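Local coordinates for putative Lipoprotein (Clostridium perfringens, PDB 5J7R), which is a putative lipoprotein of unknown function, possibly acting in sporulation or spore germination, at residues 84-96 / 121-133. Residues are numbered along the deposited sequence; the frame is centred on the assembly and turned at random.
Sequences LSFDIKDDIAIIN and ITQIPSINKINIL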
ATOM      1  N   LEU A  84      19.850  -0.269   1.225  1.00 62.07           N
ATOM      2  CA  LEU A  84      20.065  -1.109   2.401  1.00 63.98           C
ATOM      3  C   LEU A  84      18.815  -1.161   3.259  1.00 62.88           C
ATOM      4  O   LEU A  84      18.428  -2.228   3.736  1.00 64.32           O
ATOM      5  CB  LEU A  84      21.260  -0.610   3.211  1.00 65.58           C
ATOM      6  CG  LEU A  84      22.604  -0.625   2.469  1.00 68.12           C
ATOM      7  CD1 LEU A  84      23.679   0.000   3.343  1.00 67.44           C
ATOM      8  CD2 LEU A  84      23.008  -2.029   2.044  1.00 70.29           C
ATOM      9  N   SER A  85      18.190  -0.008   3.462  1.00 59.69           N
ATOM     10  CA  SER A  85      16.963   0.063   4.245  1.00 58.73           C
ATOM     11  C   SER A  85      16.259   1.396   4.027  1.00 57.03           C
ATOM     12  O   SER A  85      16.880   2.384   3.631  1.00 54.96           O
ATOM     13  CB  SER A  85      17.234  -0.110   5.743  1.00 60.28           C
ATOM     14  OG  SER A  85      17.999   0.965   6.252  1.00 64.50           O
ATOM     15  N   PHE A  86      14.960   1.401   4.301  1.00 52.16           N
ATOM     16  CA  PHE A  86      14.151   2.586   4.172  1.00 47.45           C
ATOM     17  C   PHE A  86      13.215   2.631   5.371  1.00 50.47           C
ATOM     18  O   PHE A  86      12.488   1.673   5.613  1.00 58.40           O
ATOM     19  CB  PHE A  86      13.373   2.567   2.864  1.00 46.65           C
ATOM     20  CG  PHE A  86      12.548   3.787   2.656  1.00 46.17           C
ATOM     21  CD1 PHE A  86      13.098   4.951   2.136  1.00 47.80           C
ATOM     22  CD2 PHE A  86      11.222   3.787   3.002  1.00 49.45           C
ATOM     23  CE1 PHE A  86      12.311   6.088   1.959  1.00 48.97           C
ATOM     24  CE2 PHE A  86      10.441   4.917   2.840  1.00 49.57           C
ATOM     25  CZ  PHE A  86      10.978   6.065   2.322  1.00 45.10           C
ATOM     26  N   ASP A  87      13.242   3.731   6.121  1.00 48.22           N
ATOM     27  CA  ASP A  87      12.417   3.879   7.310  1.00 56.10           C
ATOM     28  C   ASP A  87      11.868   5.296   7.403  1.00 57.66           C
ATOM     29  O   ASP A  87      12.508   6.233   6.967  1.00 57.60           O
ATOM     30  CB  ASP A  87      13.249   3.556   8.564  1.00 60.26           C
ATOM     31  CG  ASP A  87      13.711   2.089   8.617  1.00 66.50           C
ATOM     32  OD1 ASP A  87      12.867   1.153   8.595  1.00 73.54           O
ATOM     33  OD2 ASP A  87      14.926   1.863   8.763  1.00 70.13           O
ATOM     34  N   ILE A  88      10.673   5.435   7.968  1.00 62.22           N
ATOM     35  CA  ILE A  88      10.030   6.740   8.142  1.00 61.84           C
ATOM     36  C   ILE A  88       9.911   7.071   9.631  1.00 69.22           C
ATOM     37  O   ILE A  88       9.143   6.444  10.352  1.00 74.39           O
ATOM     38  CB  ILE A  88       8.625   6.778   7.488  1.00 60.34           C
ATOM     39  CG1 ILE A  88       8.745   6.612   5.964  1.00 55.67           C
ATOM     40  CG2 ILE A  88       7.920   8.096   7.793  1.00 57.94           C
ATOM     41  CD1 ILE A  88       7.420   6.463   5.243  1.00 53.23           C
ATOM     42  N   LYS A  89      10.706   8.035  10.083  1.00 80.41           N
ATOM     43  CA  LYS A  89      10.671   8.488  11.474  1.00 86.75           C
ATOM     44  C   LYS A  89       9.967   9.824  11.500  1.00 87.04           C
ATOM     45  O   LYS A  89      10.544  10.838  11.109  1.00 87.79           O
ATOM     46  CB  LYS A  89      12.071   8.587  12.065  1.00 95.10           C
ATOM     47  CG  LYS A  89      12.679   7.203  12.266  1.00101.47           C
ATOM     48  CD  LYS A  89      14.008   7.237  13.019  1.00112.17           C
ATOM     49  CE  LYS A  89      14.695   5.886  13.116  1.00113.09           C
ATOM     50  NZ  LYS A  89      16.063   5.980  13.687  1.00113.92           N
ATOM     51  N   ASP A  90       8.711   9.803  11.946  1.00 89.79           N
ATOM     52  CA  ASP A  90       7.856  10.991  12.023  1.00 93.17           C
ATOM     53  C   ASP A  90       7.616  11.493  10.582  1.00 85.08           C
ATOM     54  O   ASP A  90       6.919  10.816   9.824  1.00 76.13           O
ATOM     55  CB  ASP A  90       8.442  12.053  12.986  1.00105.40           C
ATOM     56  CG  ASP A  90       7.494  13.240  13.223  1.00115.51           C
ATOM     57  OD1 ASP A  90       6.381  13.274  12.654  1.00114.36           O
ATOM     58  OD2 ASP A  90       7.872  14.141  14.000  1.00123.35           O
ATOM     59  N   ASP A  91       8.192  12.635  10.195  1.00 83.58           N
ATOM     60  CA  ASP A  91       8.018  13.147   8.830  1.00 79.43           C
ATOM     61  C   ASP A  91       9.321  13.082   8.014  1.00 73.32           C
ATOM     62  O   ASP A  91       9.437  13.716   6.963  1.00 69.06           O
ATOM     63  CB  ASP A  91       7.488  14.583   8.856  1.00 86.44           C
ATOM     64  CG  ASP A  91       8.453  15.563   9.522  1.00 96.21           C
ATOM     65  OD1 ASP A  91       9.328  15.126  10.301  1.00 95.80           O
ATOM     66  OD2 ASP A  91       8.326  16.780   9.274  1.00106.26           O
ATOM     67  N   ILE A  92      10.286  12.299   8.489  1.00 68.52           N
ATOM     68  CA  ILE A  92      11.569  12.165   7.814  1.00 65.52           C
ATOM     69  C   ILE A  92      11.720  10.768   7.245  1.00 62.04           C
ATOM     70  O   ILE A  92      11.441   9.783   7.932  1.00 61.39           O
ATOM     71  CB  ILE A  92      12.732  12.428   8.799  1.00 68.31           C
ATOM     72  CG1 ILE A  92      12.570  13.815   9.404  1.00 70.43           C
ATOM     73  CG2 ILE A  92      14.100  12.277   8.114  1.00 65.87           C
ATOM     74  CD1 ILE A  92      13.547  14.141  10.504  1.00 75.92           C
ATOM     75  N   ALA A  93      12.174  10.701   5.996  1.00 58.74           N
ATOM     76  CA  ALA A  93      12.425   9.442   5.322  1.00 57.76           C
ATOM     77  C   ALA A  93      13.920   9.156   5.398  1.00 57.74           C
ATOM     78  O   ALA A  93      14.724   9.879   4.816  1.00 54.60           O
ATOM     79  CB  ALA A  93      11.977   9.519   3.880  1.00 58.93           C
ATOM     80  N   ILE A  94      14.281   8.113   6.145  1.00 59.03           N
ATOM     81  CA  ILE A  94      15.673   7.715   6.308  1.00 55.70           C
ATOM     82  C   ILE A  94      15.977   6.766   5.168  1.00 53.90           C
ATOM     83  O   ILE A  94      15.569   5.601   5.189  1.00 53.42           O
ATOM     84  CB  ILE A  94      15.918   6.977   7.628  1.00 60.73           C
ATOM     85  CG1 ILE A  94      15.516   7.824   8.795  1.00 64.49           C
ATOM     86  CG2 ILE A  94      17.389   6.725   7.848  1.00 62.36           C
ATOM     87  CD1 ILE A  94      15.412   7.018  10.056  1.00 70.94           C
ATOM     88  N   ILE A  95      16.706   7.266   4.183  1.00 52.43           N
ATOM     89  CA  ILE A  95      17.066   6.492   3.010  1.00 48.68           C
ATOM     90  C   ILE A  95      18.499   6.040   3.188  1.00 54.34           C
ATOM     91  O   ILE A  95      19.431   6.823   3.024  1.00 55.91           O
ATOM     92  CB  ILE A  95      16.911   7.334   1.732  1.00 46.06           C
ATOM     93  CG1 ILE A  95      15.495   7.910   1.665  1.00 44.71           C
ATOM     94  CG2 ILE A  95      17.236   6.494   0.505  1.00 46.03           C
ATOM     95  CD1 ILE A  95      15.272   8.903   0.546  1.00 46.89           C
ATOM     96  N   ASN A  96      18.663   4.758   3.494  1.00 57.06           N
ATOM     97  CA  ASN A  96      19.965   4.175   3.732  1.00 55.74           C
ATOM     98  C   ASN A  96      20.485   3.472   2.487  1.00 53.56           C
ATOM     99  O   ASN A  96      19.987   2.416   2.111  1.00 55.17           O
ATOM    100  CB  ASN A  96      19.854   3.203   4.898  1.00 58.34           C
ATOM    101  CG  ASN A  96      21.185   2.638   5.314  1.00 63.40           C
ATOM    102  OD1 ASN A  96      22.243   3.222   5.042  1.00 61.47           O
ATOM    103  ND2 ASN A  96      21.148   1.513   6.011  1.00 65.52           N
ATOM    104  N   ILE A 121      10.013  11.214  -3.303  1.00 48.55           N
ATOM    105  CA  ILE A 121       9.608  10.806  -1.960  1.00 50.92           C
ATOM    106  C   ILE A 121       8.547  11.674  -1.293  1.00 50.84           C
ATOM    107  O   ILE A 121       7.635  11.136  -0.667  1.00 51.01           O
ATOM    108  CB  ILE A 121      10.829  10.643  -1.029  1.00 53.89           C
ATOM    109  CG1 ILE A 121      11.663   9.450  -1.480  1.00 60.02           C
ATOM    110  CG2 ILE A 121      10.402  10.395   0.409  1.00 59.23           C
ATOM    111  CD1 ILE A 121      10.937   8.108  -1.410  1.00 65.21           C
ATOM    112  N   THR A 122       8.627  12.994  -1.447  1.00 53.23           N
ATOM    113  CA  THR A 122       7.630  13.884  -0.828  1.00 53.57           C
ATOM    114  C   THR A 122       6.224  13.725  -1.402  1.00 52.55           C
ATOM    115  O   THR A 122       5.297  14.411  -0.975  1.00 57.39           O
ATOM    116  CB  THR A 122       8.068  15.356  -0.837  1.00 57.91           C
ATOM    117  OG1 THR A 122       8.342  15.771  -2.182  1.00 61.53           O
ATOM    118  CG2 THR A 122       9.302  15.537   0.022  1.00 57.92           C
ATOM    119  N   GLN A 123       6.062  12.841  -2.385  1.00 49.80           N
ATOM    120  CA  GLN A 123       4.735  12.540  -2.920  1.00 52.87           C
ATOM    121  C   GLN A 123       3.959  11.821  -1.817  1.00 54.29           C
ATOM    122  O   GLN A 123       2.740  11.852  -1.796  1.00 56.78           O
ATOM    123  CB  GLN A 123       4.801  11.653  -4.170  1.00 53.53           C
ATOM    124  CG  GLN A 123       5.056  12.387  -5.470  1.00 53.03           C
ATOM    125  CD  GLN A 123       5.242  11.467  -6.687  1.00 52.28           C
ATOM    126  OE1 GLN A 123       4.631  11.687  -7.740  1.00 57.02           O
ATOM    127  NE2 GLN A 123       6.073  10.449  -6.557  1.00 49.71           N
ATOM    128  N   ILE A 124       4.681  11.133  -0.934  1.00 54.50           N
ATOM    129  CA  ILE A 124       4.066  10.432   0.191  1.00 57.31           C
ATOM    130  C   ILE A 124       3.805  11.563   1.194  1.00 59.53           C
ATOM    131  O   ILE A 124       4.760  12.098   1.752  1.00 62.41           O
ATOM    132  CB  ILE A 124       5.003   9.347   0.748  1.00 55.58           C
ATOM    133  CG1 ILE A 124       5.271   8.288  -0.331  1.00 55.66           C
ATOM    134  CG2 ILE A 124       4.373   8.688   1.967  1.00 62.82           C
ATOM    135  CD1 ILE A 124       6.294   7.234   0.046  1.00 54.75           C
ATOM    136  N   PRO A 125       2.521  11.933   1.418  1.00 65.63           N
ATOM    137  CA  PRO A 125       2.161  13.072   2.300  1.00 69.61           C
ATOM    138  C   PRO A 125       2.825  13.124   3.666  1.00 70.32           C
ATOM    139  O   PRO A 125       3.174  14.209   4.136  1.00 74.62           O
ATOM    140  CB  PRO A 125       0.639  12.931   2.468  1.00 71.65           C
ATOM    141  CG  PRO A 125       0.196  12.121   1.309  1.00 71.23           C
ATOM    142  CD  PRO A 125       1.316  11.169   1.028  1.00 67.64           C
ATOM    143  N   SER A 126       3.000  11.968   4.290  1.00 71.02           N
ATOM    144  CA  SER A 126       3.628  11.897   5.612  1.00 72.42           C
ATOM    145  C   SER A 126       5.109  12.328   5.617  1.00 69.94           C
ATOM    146  O   SER A 126       5.664  12.580   6.669  1.00 70.70           O
ATOM    147  CB  SER A 126       3.460  10.482   6.200  1.00 74.29           C
ATOM    148  OG  SER A 126       3.941   9.487   5.311  1.00 75.50           O
ATOM    149  N   ILE A 127       5.726  12.448   4.443  1.00 67.66           N
ATOM    150  CA  ILE A 127       7.138  12.816   4.357  1.00 66.70           C
ATOM    151  C   ILE A 127       7.332  14.249   3.875  1.00 71.53           C
ATOM    152  O   ILE A 127       6.785  14.646   2.846  1.00 68.70           O
ATOM    153  CB  ILE A 127       7.898  11.853   3.418  1.00 62.66           C
ATOM    154  CG1 ILE A 127       7.696  10.398   3.889  1.00 62.45           C
ATOM    155  CG2 ILE A 127       9.382  12.216   3.383  1.00 63.35           C
ATOM    156  CD1 ILE A 127       8.262   9.331   2.972  1.00 60.19           C
ATOM    157  N   ASN A 128       8.124  15.004   4.637  1.00 75.37           N
ATOM    158  CA  ASN A 128       8.461  16.393   4.320  1.00 80.61           C
ATOM    159  C   ASN A 128       9.974  16.595   4.172  1.00 77.71           C
ATOM    160  O   ASN A 128      10.404  17.583   3.582  1.00 77.42           O
ATOM    161  CB  ASN A 128       7.913  17.341   5.388  1.00 90.77           C
ATOM    162  CG  ASN A 128       6.392  17.368   5.422  1.00 98.53           C
ATOM    163  OD1 ASN A 128       5.720  17.151   4.406  1.00106.32           O
ATOM    164  ND2 ASN A 128       5.839  17.662   6.592  1.00104.61           N
ATOM    165  N   LYS A 129      10.771  15.667   4.705  1.00 87.63           N
ATOM    166  CA  LYS A 129      12.228  15.746   4.623  1.00 83.53           C
ATOM    167  C   LYS A 129      12.838  14.367   4.417  1.00 79.25           C
ATOM    168  O   LYS A 129      12.183  13.343   4.647  1.00 76.78           O
ATOM    169  CB  LYS A 129      12.800  16.337   5.909  1.00 88.80           C
ATOM    170  CG  LYS A 129      12.290  17.724   6.237  1.00 97.30           C
ATOM    171  CD  LYS A 129      12.958  18.289   7.475  1.00103.44           C
ATOM    172  CE  LYS A 129      12.456  19.703   7.724  1.00110.07           C
ATOM    173  NZ  LYS A 129      12.984  20.335   8.964  1.00113.78           N
ATOM    174  N   ILE A 130      14.091  14.345   3.968  1.00 74.19           N
ATOM    175  CA  ILE A 130      14.808  13.089   3.766  1.00 69.27           C
ATOM    176  C   ILE A 130      16.153  13.180   4.471  1.00 68.13           C
ATOM    177  O   ILE A 130      16.734  14.251   4.606  1.00 70.20           O
ATOM    178  CB  ILE A 130      15.010  12.717   2.277  1.00 66.43           C
ATOM    179  CG1 ILE A 130      16.017  13.652   1.592  1.00 69.25           C
ATOM    180  CG2 ILE A 130      13.664  12.696   1.556  1.00 64.87           C
ATOM    181  CD1 ILE A 130      16.325  13.278   0.158  1.00 69.78           C
ATOM    182  N   ASN A 131      16.618  12.034   4.934  1.00 68.10           N
ATOM    183  CA  ASN A 131      17.878  11.917   5.607  1.00 65.96           C
ATOM    184  C   ASN A 131      18.576  10.761   4.915  1.00 62.57           C
ATOM    185  O   ASN A 131      18.208   9.604   5.103  1.00 62.87           O
ATOM    186  CB  ASN A 131      17.658  11.628   7.093  1.00 68.75           C
ATOM    187  CG  ASN A 131      18.953  11.548   7.883  1.00 69.25           C
ATOM    188  OD1 ASN A 131      20.004  11.997   7.438  1.00 70.24           O
ATOM    189  ND2 ASN A 131      18.872  10.985   9.073  1.00 72.67           N
ATOM    190  N   ILE A 132      19.563  11.080   4.086  1.00 63.18           N
ATOM    191  CA  ILE A 132      20.311  10.063   3.357  1.00 61.88           C
ATOM    192  C   ILE A 132      21.479   9.584   4.201  1.00 62.28           C
ATOM    193  O   ILE A 132      22.205  10.385   4.764  1.00 64.53           O
ATOM    194  CB  ILE A 132      20.815  10.586   2.001  1.00 60.26           C
ATOM    195  CG1 ILE A 132      19.613  11.009   1.145  1.00 59.37           C
ATOM    196  CG2 ILE A 132      21.644   9.504   1.304  1.00 60.34           C
ATOM    197  CD1 ILE A 132      19.946  11.621  -0.196  1.00 58.41           C
ATOM    198  N   LEU A 133      21.628   8.268   4.280  1.00 63.05           N
ATOM    199  CA  LEU A 133      22.698   7.623   5.024  1.00 65.20           C
ATOM    200  C   LEU A 133      23.368   6.664   4.076  1.00 65.21           C
ATOM    201  O   LEU A 133      22.763   6.211   3.107  1.00 65.45           O
ATOM    202  CB  LEU A 133      22.166   6.803   6.209  1.00 66.00           C
ATOM    203  CG  LEU A 133      21.303   7.425   7.289  1.00 67.97           C
ATOM    204  CD1 LEU A 133      20.983   6.382   8.352  1.00 71.21           C
ATOM    205  CD2 LEU A 133      21.964   8.625   7.916  1.00 70.14           C
TER
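The small methyl of Ala93 leaves a hollow between its larger neighbours, and Ile127 and Ile121 fill it. Ile127 sets both branches against that methyl, CG2 and CD1 each lying 3.8 Å from Ala93 CB, while Ile121 brings CG2 up to the same carbon. With CG1 beside the backbone N (chi1 -55°), Ile127 stretches CD1 onward across Ile88 at about a right angle, to 3.8 Å from Ile88 CD1. Ile127 CD1 also borders the Phe86 ring at its edge, near the ring plane. Ile121 CD1 meets Phe86 CE1 at 4.2 Å, and Ile121 CG1 slides past the oncoming Ile95 CD1, which also rests on Ile130 CB. These side chains pack on the helix-covered face that carries Ala93 and Ile95, where Ile60 of helix 51-65 and Ile117 of helix 107-121 also touch Ile95. Strands 92-97 and 129-134 run parallel, joined through helix 107-121 as a beta-alpha-beta unit, while a type II' turn from Lys89 to Ile92 leads strand 83-89 back antiparallel as strand 92-97, a beta hairpin. Backbone bonds alternate along the parallel pair, among them Ala93 N to Lys129 O at 3.0 Å. Where the pair begins, Asp91 O accepts two bonds, a nearly straight one from Asn128 N (3.0 Å, 173° at the hydrogen) and a longer one from Lys129 N. On the opposite face, Ile92 CG2 lies against Asn131 CB, and Ile94 CG2 presses on Leu133 CD1 at 3.6 Å. Beyond them, Asn96 OD1 passes alongside Leu133 CB to accept a hydrogen bond from Asn136 N, and Asn96 ND2 donates to Ser85 OG, which lies in the Asn96 amide plane.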